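Local coordinates for protein 378aa long hypothetical citrate synthase (Sulfolobus tokodaii, PDB 1VGM) that belongs to the citrate synthase family and is a largely helical protein that forms a two-subunit assembly, its own function not being established, at residues A[72-77]-A[128-133]; A[148-151]-A[155-158]; A[18-23]-A[29-34]. All coordinates share one frame; numbering follows the deposited sequence.

Contacts 1 and 2 are neighbours, their centres 11 Å apart, and they touch: the ring of Phe74 reaches Ser156, and Phe157 packs on helix 117-139. That helix and helix 153-162 follow each other in the chain, and each contact ties a loop to one of them. Contact 1 is the more buried, one threonine hydroxyl bond amid apolar packing; contact 2, with three exposed residues, is almost wholly polar and includes a water. Contact 3, partly buried (four of nine touching residues, none exposed), lies apart, its nearest atoms about 15 Å from contact 1 and about 17 Å from contact 2. There a small hairpin is held by backbone bonds, and the second subunit lies against it.

Contact 1 of 3, residues A[72-77]-A[128-133]; sequences ESFEVP and TATITA
The hydroxyl OG1 of Thr130 donates to the carbonyl O of Phe74 at 2.7 Å, a short bond that pins the loop 72-77 to the flank of helix 117-139. It arrives in the carbonyl plane on a lone pair, with a C=O...donor angle of 123°. Thr130 sets its OG1 beside its own backbone N (chi1 -58°), which turns the hydroxyl out to the loop and leaves CG2 for the apolar side. That methyl meets Val76 tip to tip, CG2 of Thr130 lying 4.2 Å from CG1 of Val76. The ring of Phe74 slants past the helix: its CD2 is 3.6 Å from OG1 of Thr130, and its CE2 is 4.2 Å from CB of Ala129. Further out, Pro147 and Ser156 also touch this ring, which thus sits where two helices and a loop come together. Lys127, one turn back on helix 117-139, donates through NZ to the carbonyls of Ser73 and Glu75, so three successive carbonyls of the loop are held by helix side chains. The loop that connects helices 60-71 and 78-84 is thus held against the longer helix 117-139, in the largely helical body of a citrate synthase-like fold.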
# COMPACT_ATOMS: atom_id res chain seq x y z
N GLU A 72 -0.92 -27.72 1.63
CA GLU A 72 0.42 -27.81 1.06
C GLU A 72 1.10 -26.44 0.96
O GLU A 72 2.18 -26.34 0.39
CB GLU A 72 0.37 -28.47 -0.32
CG GLU A 72 -0.17 -27.58 -1.43
CD GLU A 72 -0.42 -28.35 -2.73
OE1 GLU A 72 -1.00 -27.77 -3.67
OE2 GLU A 72 -0.04 -29.53 -2.81
N SER A 73 0.48 -25.40 1.51
CA SER A 73 0.95 -24.04 1.24
C SER A 73 1.29 -23.20 2.48
O SER A 73 1.40 -21.97 2.37
CB SER A 73 -0.08 -23.29 0.40
OG SER A 73 -0.31 -23.95 -0.83
N PHE A 74 1.47 -23.83 3.64
CA PHE A 74 1.70 -23.10 4.89
C PHE A 74 3.13 -22.59 5.04
O PHE A 74 3.39 -21.63 5.77
CB PHE A 74 1.34 -23.97 6.10
CG PHE A 74 -0.14 -24.07 6.36
CD1 PHE A 74 -0.75 -25.31 6.50
CD2 PHE A 74 -0.92 -22.92 6.48
CE1 PHE A 74 -2.13 -25.41 6.75
CE2 PHE A 74 -2.30 -23.00 6.72
CZ PHE A 74 -2.90 -24.26 6.87
N GLU A 75 4.07 -23.25 4.37
CA GLU A 75 5.47 -22.85 4.41
C GLU A 75 5.64 -21.40 3.95
O GLU A 75 4.96 -20.95 3.03
CB GLU A 75 6.30 -23.75 3.49
CG GLU A 75 5.56 -24.14 2.21
CD GLU A 75 6.49 -24.32 1.02
OE1 GLU A 75 7.47 -25.10 1.13
OE2 GLU A 75 6.24 -23.69 -0.03
N VAL A 76 6.56 -20.67 4.59
CA VAL A 76 6.99 -19.38 4.08
C VAL A 76 8.52 -19.32 3.98
O VAL A 76 9.22 -20.11 4.61
CB VAL A 76 6.54 -18.22 5.01
CG1 VAL A 76 5.03 -18.09 4.99
CG2 VAL A 76 7.05 -18.48 6.42
N PRO A 77 9.05 -18.39 3.18
CA PRO A 77 10.51 -18.23 3.10
C PRO A 77 11.07 -18.01 4.49
O PRO A 77 10.40 -17.43 5.35
CB PRO A 77 10.69 -17.00 2.22
CG PRO A 77 9.43 -16.94 1.39
CD PRO A 77 8.35 -17.43 2.31
N THR A 128 -1.05 -16.44 5.15
CA THR A 128 -1.55 -15.42 6.07
C THR A 128 -1.74 -16.01 7.47
O THR A 128 -1.44 -15.36 8.47
CB THR A 128 -2.90 -14.85 5.56
OG1 THR A 128 -2.75 -14.40 4.21
CG2 THR A 128 -3.35 -13.69 6.42
N ALA A 129 -2.23 -17.24 7.55
CA ALA A 129 -2.36 -17.94 8.82
C ALA A 129 -0.99 -18.17 9.46
O ALA A 129 -0.81 -17.97 10.66
CB ALA A 129 -3.08 -19.28 8.61
N THR A 130 -0.04 -18.61 8.65
CA THR A 130 1.31 -18.85 9.16
C THR A 130 1.88 -17.55 9.72
O THR A 130 2.39 -17.51 10.83
CB THR A 130 2.22 -19.39 8.04
OG1 THR A 130 1.65 -20.60 7.50
CG2 THR A 130 3.63 -19.68 8.56
N ILE A 131 1.77 -16.48 8.94
CA ILE A 131 2.31 -15.19 9.36
C ILE A 131 1.62 -14.66 10.62
O ILE A 131 2.28 -14.19 11.54
CB ILE A 131 2.20 -14.16 8.22
CG1 ILE A 131 3.29 -14.43 7.18
CG2 ILE A 131 2.34 -12.74 8.77
CD1 ILE A 131 3.00 -13.82 5.82
N THR A 132 0.30 -14.76 10.68
CA THR A 132 -0.44 -14.21 11.81
C THR A 132 -0.14 -15.01 13.08
O THR A 132 0.02 -14.44 14.17
CB THR A 132 -1.97 -14.23 11.55
OG1 THR A 132 -2.27 -13.46 10.37
CG2 THR A 132 -2.73 -13.67 12.73
N ALA A 133 -0.05 -16.33 12.95
CA ALA A 133 0.30 -17.20 14.07
C ALA A 133 1.67 -16.84 14.63
O ALA A 133 1.86 -16.79 15.85
CB ALA A 133 0.29 -18.66 13.63

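Contact 2 of 3, residues A[148-151]-A[155-158]; sequences EPSE and ESFL
Ser156 touches the loop 148-151 with its whole side chain. Its CB already lies 3.2 Å from the carbonyl O of Glu148, and OG, set beside its own backbone N and turned from the carbonyl carbon (chi1 -71°), is the atom on which the contact closes. From there OG donates to O of Glu148 at 2.6 Å, nearly along the C=O axis with an angle of 162°. Ser156 OG in turn accepts from OG of Ser150 at 2.7 Å, which makes a short chain of two hydrogen bonds, Ser150 OG to Ser156 OG to Glu148 O. Ser150 brings its hydroxyl up to the first turn of the helix, where it also lies 3.6 Å from CB of Glu155; a weak bond from Ser152 N reaches it as well. Glu155 stretches out past Ser150, its CG anti to the backbone N, and its OE1 stops 4.0 Å from CB of Glu151. The other carboxylate oxygen, OE2, forms a salt bridge to Lys165. A water finishes the join, accepting from N of Glu148 and donating to O of Ser156 at 2.6 Å. The loop leading into helix 153-162 is therefore fastened to it mainly by hydroxyls, a carbonyl and a water. Glu151 OE2 and Glu155 OE1 lie 4.9 Å apart, and the salt bridge to Lys165 probably eases the nearness of these two carboxylates.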
# COMPACT_ATOMS: atom_id res chain seq x y z
N GLU A 148 0.25 -26.84 10.38
CA GLU A 148 0.30 -28.16 9.79
C GLU A 148 -1.06 -28.55 9.23
O GLU A 148 -2.09 -28.05 9.66
CB GLU A 148 0.73 -29.18 10.82
CG GLU A 148 2.15 -28.99 11.29
CD GLU A 148 2.89 -30.30 11.40
OE1 GLU A 148 2.77 -30.95 12.46
OE2 GLU A 148 3.57 -30.67 10.43
N PRO A 149 -1.06 -29.47 8.24
CA PRO A 149 -2.32 -30.00 7.73
C PRO A 149 -3.18 -30.50 8.89
O PRO A 149 -2.65 -31.03 9.87
CB PRO A 149 -1.89 -31.13 6.81
CG PRO A 149 -0.51 -30.73 6.37
CD PRO A 149 0.10 -30.08 7.58
N SER A 150 -4.48 -30.31 8.78
CA SER A 150 -5.42 -30.83 9.77
C SER A 150 -6.79 -30.83 9.12
O SER A 150 -6.92 -30.52 7.94
CB SER A 150 -5.42 -29.94 11.01
OG SER A 150 -6.16 -28.74 10.80
N GLU A 151 -7.82 -31.18 9.89
CA GLU A 151 -9.16 -31.29 9.32
C GLU A 151 -9.73 -29.95 8.88
O GLU A 151 -10.70 -29.92 8.14
CB GLU A 151 -10.10 -31.93 10.33
CG GLU A 151 -9.73 -33.37 10.66
CD GLU A 151 -10.66 -34.00 11.68
OE1 GLU A 151 -10.30 -35.05 12.25
OE2 GLU A 151 -11.75 -33.44 11.91
N GLU A 155 -8.55 -24.89 12.47
CA GLU A 155 -7.84 -25.72 13.43
C GLU A 155 -6.34 -25.55 13.24
O GLU A 155 -5.61 -25.32 14.20
CB GLU A 155 -8.21 -27.20 13.28
CG GLU A 155 -7.44 -28.09 14.24
CD GLU A 155 -7.89 -29.53 14.22
OE1 GLU A 155 -8.90 -29.84 13.55
OE2 GLU A 155 -7.24 -30.36 14.88
N SER A 156 -5.89 -25.66 11.99
CA SER A 156 -4.47 -25.52 11.70
C SER A 156 -3.92 -24.18 12.19
O SER A 156 -2.80 -24.13 12.72
CB SER A 156 -4.22 -25.66 10.20
OG SER A 156 -4.42 -27.00 9.80
N PHE A 157 -4.69 -23.11 12.03
CA PHE A 157 -4.23 -21.80 12.49
C PHE A 157 -4.15 -21.80 14.02
O PHE A 157 -3.15 -21.37 14.59
CB PHE A 157 -5.18 -20.69 12.01
CG PHE A 157 -4.92 -19.35 12.63
CD1 PHE A 157 -3.69 -18.71 12.44
CD2 PHE A 157 -5.88 -18.74 13.42
CE1 PHE A 157 -3.44 -17.47 13.03
CE2 PHE A 157 -5.64 -17.50 14.03
CZ PHE A 157 -4.41 -16.87 13.84
N LEU A 158 -5.21 -22.28 14.67
CA LEU A 158 -5.28 -22.23 16.13
C LEU A 158 -4.19 -23.08 16.77
O LEU A 158 -3.62 -22.69 17.79
CB LEU A 158 -6.65 -22.71 16.62
CG LEU A 158 -7.82 -21.77 16.35
CD1 LEU A 158 -9.10 -22.38 16.88
CD2 LEU A 158 -7.57 -20.42 17.00
O HOH W 1 -1.29 -26.30 12.76

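Contact 3 of 3, residues A[18-23]-A[29-34]; sequences GLTYID and LRYRGY
Tyr21 and Arg30 exchange two backbone hydrogen bonds: Tyr21 N gives to Arg30 O, and Arg30 N gives to Tyr21 O, both at 2.9 Å. A third, from Arg32 N to Leu19 O at 2.7 Å, is nearly straight, with 170° at the hydrogen. Between them, the CA of Thr20 points a hydrogen at Arg30 O, a weaker C-H...O contact. This is an antiparallel beta hairpin of strands 20-23 and 28-31, with Tyr21 and Arg30 as the hydrogen-bonded pair and Thr20-Tyr31 and Ile22-Leu29 as the non-hydrogen-bonded pairs before and after it along the strands. At Tyr31 the chain enters a type I' turn that runs to Tyr34 and leads on into strand 34-35.

On the sheet face of Tyr21 and Arg30, the arginine runs extended beside the ring, the guanidinium plane only 14° from the ring plane. Arg30 NH2 comes 3.3 Å from Tyr21 CE1, approaching obliquely. Lys369 of the second subunit packs on Arg30, while Arg370 of that subunit donates to the carbonyl of Arg32.

The other face carries Thr20, Ile22, Leu29 and Tyr31. Leu29 CD1 touches both Thr20 CG2, at 3.5 Å, and Ile22 CG1, at 3.6 Å. The Tyr31 ring lies alongside Thr20, whose hydroxyl bonds to Asp183; Tyr31 OH bonds to Ile179 O and Asp183 N. In the type I' turn beyond strand 28-31, Arg32 is bent at chi2 (-108°), and Leu19 CD2 sits over one face of its guanidinium, 3.5 Å from Arg32 NH1.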
# COMPACT_ATOMS: atom_id res chain seq x y z
N GLY A 18 -19.41 -8.80 -7.82
CA GLY A 18 -20.38 -9.88 -7.68
C GLY A 18 -20.37 -10.52 -6.30
O GLY A 18 -21.09 -11.49 -6.04
N LEU A 19 -19.56 -9.97 -5.40
CA LEU A 19 -19.17 -10.69 -4.20
C LEU A 19 -20.15 -10.46 -3.04
O LEU A 19 -20.68 -11.41 -2.47
CB LEU A 19 -17.75 -10.27 -3.78
CG LEU A 19 -16.64 -10.50 -4.82
CD1 LEU A 19 -15.35 -9.79 -4.39
CD2 LEU A 19 -16.42 -12.00 -4.98
N THR A 20 -20.40 -9.20 -2.69
CA THR A 20 -21.04 -8.90 -1.41
C THR A 20 -22.22 -7.95 -1.50
O THR A 20 -22.12 -6.84 -2.01
CB THR A 20 -20.01 -8.32 -0.42
OG1 THR A 20 -18.91 -9.24 -0.30
CG2 THR A 20 -20.65 -8.11 0.94
N TYR A 21 -23.36 -8.38 -0.97
CA TYR A 21 -24.56 -7.56 -0.97
C TYR A 21 -24.94 -7.18 0.45
O TYR A 21 -25.00 -8.04 1.34
CB TYR A 21 -25.72 -8.32 -1.64
CG TYR A 21 -27.08 -7.70 -1.40
CD1 TYR A 21 -27.95 -8.23 -0.45
CD2 TYR A 21 -27.48 -6.57 -2.12
CE1 TYR A 21 -29.20 -7.65 -0.22
CE2 TYR A 21 -28.73 -5.98 -1.89
CZ TYR A 21 -29.58 -6.53 -0.93
OH TYR A 21 -30.82 -5.97 -0.69
N ILE A 22 -25.20 -5.89 0.66
CA ILE A 22 -25.64 -5.42 1.97
C ILE A 22 -26.97 -4.68 1.86
O ILE A 22 -27.13 -3.78 1.03
CB ILE A 22 -24.59 -4.49 2.61
CG1 ILE A 22 -23.27 -5.25 2.78
CG2 ILE A 22 -25.09 -3.97 3.96
CD1 ILE A 22 -22.05 -4.38 2.75
N ASP A 23 -27.91 -5.09 2.70
CA ASP A 23 -29.18 -4.38 2.86
C ASP A 23 -29.18 -3.78 4.26
O ASP A 23 -29.34 -4.48 5.25
CB ASP A 23 -30.34 -5.38 2.67
CG ASP A 23 -31.69 -4.83 3.09
OD1 ASP A 23 -31.78 -3.67 3.55
OD2 ASP A 23 -32.68 -5.58 2.97
N LEU A 29 -26.81 -9.44 5.15
CA LEU A 29 -25.55 -9.54 4.42
C LEU A 29 -25.51 -10.84 3.64
O LEU A 29 -25.78 -11.91 4.18
CB LEU A 29 -24.38 -9.51 5.41
CG LEU A 29 -22.98 -9.72 4.82
CD1 LEU A 29 -22.66 -8.63 3.81
CD2 LEU A 29 -21.97 -9.71 5.94
N ARG A 30 -25.17 -10.74 2.36
CA ARG A 30 -25.01 -11.93 1.53
C ARG A 30 -23.63 -11.98 0.87
O ARG A 30 -23.12 -10.95 0.42
CB ARG A 30 -26.10 -11.97 0.46
CG ARG A 30 -27.49 -12.07 1.02
CD ARG A 30 -28.53 -12.12 -0.07
NE ARG A 30 -29.87 -12.09 0.51
CZ ARG A 30 -30.80 -11.20 0.20
NH1 ARG A 30 -31.85 -11.04 1.00
NH2 ARG A 30 -30.70 -10.48 -0.92
N TYR A 31 -23.05 -13.17 0.81
CA TYR A 31 -21.87 -13.43 -0.01
C TYR A 31 -22.28 -14.26 -1.24
O TYR A 31 -22.74 -15.39 -1.12
CB TYR A 31 -20.81 -14.22 0.78
CG TYR A 31 -20.14 -13.48 1.93
CD1 TYR A 31 -19.69 -14.18 3.05
CD2 TYR A 31 -19.95 -12.09 1.89
CE1 TYR A 31 -19.05 -13.53 4.11
CE2 TYR A 31 -19.31 -11.42 2.95
CZ TYR A 31 -18.86 -12.15 4.06
OH TYR A 31 -18.23 -11.51 5.11
N ARG A 32 -22.13 -13.67 -2.42
CA ARG A 32 -22.59 -14.29 -3.65
C ARG A 32 -23.99 -14.88 -3.48
O ARG A 32 -24.27 -15.99 -3.94
CB ARG A 32 -21.60 -15.38 -4.08
CG ARG A 32 -20.34 -14.83 -4.78
CD ARG A 32 -20.36 -15.13 -6.27
NE ARG A 32 -19.44 -14.30 -7.04
CZ ARG A 32 -18.12 -14.47 -7.07
NH1 ARG A 32 -17.37 -13.69 -7.84
NH2 ARG A 32 -17.54 -15.41 -6.33
N GLY A 33 -24.86 -14.14 -2.81
CA GLY A 33 -26.27 -14.48 -2.80
C GLY A 33 -26.71 -15.29 -1.59
O GLY A 33 -27.90 -15.42 -1.34
N TYR A 34 -25.75 -15.84 -0.85
CA TYR A 34 -26.08 -16.67 0.31
C TYR A 34 -26.00 -15.84 1.59
O TYR A 34 -25.01 -15.16 1.83
CB TYR A 34 -25.11 -17.85 0.39
CG TYR A 34 -25.23 -18.82 -0.77
CD1 TYR A 34 -26.30 -19.71 -0.86
CD2 TYR A 34 -24.25 -18.86 -1.77
CE1 TYR A 34 -26.40 -20.62 -1.92
CE2 TYR A 34 -24.34 -19.77 -2.83
CZ TYR A 34 -25.42 -20.64 -2.90
OH TYR A 34 -25.51 -21.53 -3.95